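PDB 6CPB: carbon monoxide oxidation system transcription regulator CooA-1, which probably acts as a heme-dependent, carbon monoxide-sensing DNA-binding transcription factor, present here as its N-terminal heme domain. Local coordinates for residues A[43-48]-A[72-77]; A[47-52]-A[90-95]. All blocks are in the same frame, centred on the assembly; numbering follows the deposited sequence. Where two conformers were deposited one is given.

Overall arrangement
Both contacts lie in one of the two antiparallel sheets of the cyclic nucleotide-binding-type domain and share strand 44-50. From the N terminus, the chain crosses the outer strand 25-29, then 34-36 of the second sheet, and reaches 44-50. After strands 52-59 and 62-70 it returns as 72-77 along one edge of 43-48, where interaction 1 closes a loop. It then passes 82-85 and comes back as 90-95 along the other edge, where interaction 2 closes a longer one. The loop from 48 to 72 lies within that from 48 to 91, whereas the pairs Val-45 with Cys-76 and Val-48 with Ile-91 cross. Strand 89-95 leads straight into helix 96-105, and residues 72-77 meet helix 108-135.

Interaction 1: residues A[43-48]-A[72-77]; sequences NLVFLV and GDIFCT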
# COMPACT_ATOMS: atom_id res chain seq x y z
N ASN A 43 12.69 -11.33 -3.61
CA ASN A 43 11.75 -10.44 -2.93
C ASN A 43 12.57 -9.33 -2.28
O ASN A 43 13.26 -9.56 -1.28
CB ASN A 43 10.93 -11.22 -1.91
CG ASN A 43 9.76 -10.43 -1.40
OD1 ASN A 43 9.75 -9.21 -1.51
ND2 ASN A 43 8.76 -11.12 -0.86
N LEU A 44 12.53 -8.15 -2.88
CA LEU A 44 13.42 -7.07 -2.54
C LEU A 44 12.63 -5.78 -2.34
O LEU A 44 11.56 -5.59 -2.92
CB LEU A 44 14.41 -6.81 -3.70
CG LEU A 44 15.20 -7.94 -4.32
CD1 LEU A 44 15.80 -7.42 -5.62
CD2 LEU A 44 16.27 -8.43 -3.36
N VAL A 45 13.21 -4.89 -1.55
CA VAL A 45 12.73 -3.52 -1.38
C VAL A 45 13.79 -2.61 -1.98
O VAL A 45 14.98 -2.81 -1.74
CB VAL A 45 12.51 -3.22 0.11
CG1 VAL A 45 12.23 -1.76 0.34
CG2 VAL A 45 11.39 -4.10 0.64
N PHE A 46 13.36 -1.63 -2.76
CA PHE A 46 14.29 -0.70 -3.37
C PHE A 46 13.84 0.73 -3.19
O PHE A 46 12.64 1.03 -3.22
CB PHE A 46 14.54 -1.00 -4.86
CG PHE A 46 13.38 -0.68 -5.75
CD1 PHE A 46 12.39 -1.62 -5.98
CD2 PHE A 46 13.28 0.57 -6.36
CE1 PHE A 46 11.31 -1.31 -6.80
CE2 PHE A 46 12.21 0.88 -7.17
CZ PHE A 46 11.23 -0.05 -7.40
N LEU A 47 14.83 1.60 -3.01
CA LEU A 47 14.67 3.03 -2.79
C LEU A 47 15.29 3.76 -3.98
O LEU A 47 16.42 3.45 -4.36
CB LEU A 47 15.42 3.38 -1.49
CG LEU A 47 15.53 4.82 -1.03
CD1 LEU A 47 14.18 5.54 -1.05
CD2 LEU A 47 16.13 4.83 0.37
N VAL A 48 14.56 4.71 -4.56
CA VAL A 48 15.12 5.54 -5.63
C VAL A 48 16.02 6.59 -4.99
O VAL A 48 15.55 7.51 -4.32
CB VAL A 48 14.02 6.20 -6.47
CG1 VAL A 48 14.65 6.99 -7.61
CG2 VAL A 48 13.07 5.15 -7.03
N GLY A 72 13.69 9.44 -3.59
CA GLY A 72 13.19 9.42 -2.23
C GLY A 72 11.96 8.57 -2.02
O GLY A 72 11.46 8.52 -0.90
N ASP A 73 11.47 7.90 -3.06
CA ASP A 73 10.37 6.96 -2.94
C ASP A 73 10.88 5.52 -2.93
O ASP A 73 11.90 5.19 -3.54
CB ASP A 73 9.37 7.10 -4.10
CG ASP A 73 8.47 8.32 -3.99
OD1 ASP A 73 8.13 8.74 -2.87
OD2 ASP A 73 8.05 8.82 -5.06
N ILE A 74 10.13 4.66 -2.24
CA ILE A 74 10.49 3.26 -2.03
C ILE A 74 9.38 2.35 -2.54
O ILE A 74 8.20 2.70 -2.50
CB ILE A 74 10.78 3.05 -0.52
CG1 ILE A 74 11.64 1.81 -0.25
CG2 ILE A 74 9.51 3.01 0.29
CD1 ILE A 74 12.19 1.78 1.16
N PHE A 75 9.76 1.17 -3.02
CA PHE A 75 8.81 0.18 -3.53
C PHE A 75 9.46 -1.20 -3.39
O PHE A 75 10.46 -1.36 -2.68
CB PHE A 75 8.33 0.59 -4.93
CG PHE A 75 7.20 -0.26 -5.50
CD1 PHE A 75 6.09 -0.61 -4.75
CD2 PHE A 75 7.29 -0.72 -6.80
CE1 PHE A 75 5.10 -1.42 -5.28
CE2 PHE A 75 6.29 -1.50 -7.34
CZ PHE A 75 5.19 -1.84 -6.59
N CYS A 76 8.90 -2.22 -4.05
CA CYS A 76 9.36 -3.57 -3.82
C CYS A 76 8.96 -4.45 -5.00
O CYS A 76 8.06 -4.11 -5.79
CB CYS A 76 8.75 -4.12 -2.54
SG CYS A 76 6.94 -3.96 -2.49
N THR A 77 9.64 -5.58 -5.10
CA THR A 77 9.26 -6.62 -6.05
C THR A 77 8.17 -7.49 -5.42
O THR A 77 7.63 -7.17 -4.36
CB THR A 77 10.48 -7.41 -6.49
OG1 THR A 77 10.98 -8.11 -5.35
CG2 THR A 77 11.55 -6.52 -7.08
O HOH W 1 7.77 -7.40 -1.57
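Phe-46 holds CG in the crowded position between backbone N and carbonyl carbon (chi1 71°), whereas Phe-75 has CG anti to its N (chi1 -173°); the two side chains lie alongside each other on one face of the sheet, pointing broadly the same way. They belong to antiparallel strands of the cyclic nucleotide-binding-type beta roll. Phe-46 CZ reaches Phe-75 CB at 3.9 Å and also meets the edge of that ring. This aromatic pair suits a buried face, and Phe-75 continues onto Leu-117 and Leu-120 of helix 108-135. On the other face Val-45 CG1 crosses obliquely over Ile-74 CD1 at 3.6 Å; both side chains also touch Met-113 and Phe-99. Phe-46 O receives Phe-75 N nearly along its C=O axis, while Phe-46 N approaches Phe-75 O from above the carbonyl plane. Gly-72, in the loop entering strand 74-76, donates its N to Val-48 O; at phi 96° a CB would jam against the preceding carbonyl O. At the other end Asn-43 lies beside His-78, an axial heme ligand, and a water donates to both Asn-43 OD1 and Thr-77 O. Thr-77 N donates to Leu-44 O, and Thr-77 OG1, which also bonds Arg-42 O, accepts Leu-44 N at 2.9 Å.

Interaction 2: residues A[47-52]-A[90-95]; sequences LVKSGR and TILYTD
Thr-90 O is the busiest acceptor here, gripped by two successive backbone donors of the neighbouring strand. Lys-49 N reaches it at 2.8 Å, though the N-H is bent to 139°, and Ser-50 N comes in at 3.2 Å along a straighter line and on a lone pair. Two residues facing one is the classic beta bulge, and it shifts the antiparallel register by one where the chain turns its corner. In return Thr-90 N donates to Ser-50 O at 2.9 Å, coming from above the carbonyl plane. Before the bulge the pairing is regular: Leu-47 N gives a 2.8 Å bond to Leu-92 O, and Leu-92 N answers to Leu-47 O. That oxygen also takes a CA-H contact from Ile-91 CA. Val-48 and Ile-91 form a non-hydrogen-bonded pair, so each turns its backbone polar groups outward: those of Val-48 serve segment 72-77, and Ile-91 bonds the backbone of Gln-27 in strand 25-29.

The side chains fit this backbone. Lys-49 is fully extended beside Thr-90, with CD 4.1 Å from Thr-90 CG2; its methylenes lie along Thr-90 and reach toward Leu-92, while NZ makes a salt bridge with Glu-26. Ser-50 is small enough to sit with OG 3.5 Å from Thr-90 CB. Leu-47 and Leu-92 supply apolar bulk on the same face, and beta-branched Ile-91 suits an extended strand as it packs on Leu-35 and Tyr-36. Sharing Thr-90 O gives the N-H groups of Lys-49 and Ser-50 an acceptor at the corner, so the register can slip by one while the pairing of Ser-50 with Thr-90 is kept.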
# COMPACT_ATOMS: atom_id res chain seq x y z
N LEU A 47 14.83 1.60 -3.01
CA LEU A 47 14.67 3.03 -2.79
C LEU A 47 15.29 3.76 -3.98
O LEU A 47 16.42 3.45 -4.36
CB LEU A 47 15.42 3.38 -1.49
CG LEU A 47 15.53 4.82 -1.03
CD1 LEU A 47 14.18 5.54 -1.05
CD2 LEU A 47 16.13 4.83 0.37
N VAL A 48 14.56 4.71 -4.56
CA VAL A 48 15.12 5.54 -5.63
C VAL A 48 16.02 6.59 -4.99
O VAL A 48 15.55 7.51 -4.32
CB VAL A 48 14.02 6.20 -6.47
CG1 VAL A 48 14.65 6.99 -7.61
CG2 VAL A 48 13.07 5.15 -7.03
N LYS A 49 17.33 6.44 -5.18
CA LYS A 49 18.28 7.40 -4.65
C LYS A 49 18.38 8.65 -5.52
O LYS A 49 18.45 9.77 -5.02
CB LYS A 49 19.65 6.73 -4.51
CG LYS A 49 20.76 7.63 -4.02
CD LYS A 49 22.05 6.85 -3.80
CE LYS A 49 23.21 7.77 -3.44
NZ LYS A 49 24.41 6.96 -3.11
N SER A 50 18.38 8.46 -6.84
CA SER A 50 18.35 9.56 -7.79
C SER A 50 17.65 9.06 -9.04
O SER A 50 17.68 7.86 -9.35
CB SER A 50 19.76 10.06 -8.12
OG SER A 50 20.54 9.03 -8.68
N GLY A 51 17.02 9.98 -9.77
CA GLY A 51 16.29 9.62 -10.97
C GLY A 51 14.81 9.49 -10.73
O GLY A 51 14.24 10.19 -9.88
N ARG A 52 14.15 8.65 -11.51
CA ARG A 52 12.70 8.61 -11.55
C ARG A 52 12.32 7.31 -12.23
O ARG A 52 12.92 6.96 -13.25
CB ARG A 52 12.18 9.81 -12.34
CG ARG A 52 10.68 9.96 -12.35
CD ARG A 52 10.30 11.32 -12.90
NE ARG A 52 10.62 11.38 -14.32
CZ ARG A 52 9.77 11.67 -15.29
NH1 ARG A 52 8.50 11.96 -15.04
NH2 ARG A 52 10.21 11.68 -16.54
N THR A 90 19.62 5.76 -9.98
CA THR A 90 20.33 4.89 -9.04
C THR A 90 19.35 4.46 -7.96
O THR A 90 18.61 5.28 -7.43
CB THR A 90 21.51 5.63 -8.39
OG1 THR A 90 22.45 5.98 -9.42
CG2 THR A 90 22.22 4.77 -7.36
N ILE A 91 19.39 3.18 -7.63
CA ILE A 91 18.59 2.63 -6.54
C ILE A 91 19.49 2.02 -5.48
O ILE A 91 20.63 1.63 -5.74
CB ILE A 91 17.56 1.59 -6.99
CG1 ILE A 91 18.23 0.26 -7.33
CG2 ILE A 91 16.69 2.14 -8.12
CD1 ILE A 91 17.26 -0.84 -7.76
N LEU A 92 18.94 1.94 -4.27
CA LEU A 92 19.46 1.13 -3.18
C LEU A 92 18.45 0.02 -2.94
O LEU A 92 17.25 0.29 -2.89
CB LEU A 92 19.62 1.97 -1.91
CG LEU A 92 20.67 3.07 -1.98
CD1 LEU A 92 20.70 3.83 -0.66
CD2 LEU A 92 22.05 2.51 -2.30
N TYR A 93 18.92 -1.23 -2.78
CA TYR A 93 17.99 -2.33 -2.56
C TYR A 93 18.50 -3.30 -1.50
O TYR A 93 19.70 -3.44 -1.29
CB TYR A 93 17.66 -3.09 -3.86
CG TYR A 93 18.82 -3.79 -4.51
CD1 TYR A 93 19.63 -3.12 -5.40
CD2 TYR A 93 19.11 -5.12 -4.24
CE1 TYR A 93 20.68 -3.75 -6.02
CE2 TYR A 93 20.16 -5.77 -4.87
CZ TYR A 93 20.95 -5.06 -5.74
OH TYR A 93 22.01 -5.67 -6.37
N THR A 94 17.55 -3.99 -0.87
CA THR A 94 17.87 -5.03 0.10
C THR A 94 16.74 -6.06 0.10
O THR A 94 15.65 -5.79 -0.39
CB THR A 94 18.13 -4.44 1.49
OG1 THR A 94 18.77 -5.41 2.32
CG2 THR A 94 16.85 -3.99 2.18
N ASP A 95 17.01 -7.24 0.63
CA ASP A 95 15.97 -8.26 0.68
C ASP A 95 14.90 -7.89 1.70
O ASP A 95 15.16 -7.20 2.69
CB ASP A 95 16.57 -9.62 1.04
CG ASP A 95 17.23 -9.61 2.39
OD1 ASP A 95 18.39 -9.17 2.48
OD2 ASP A 95 16.56 -10.01 3.38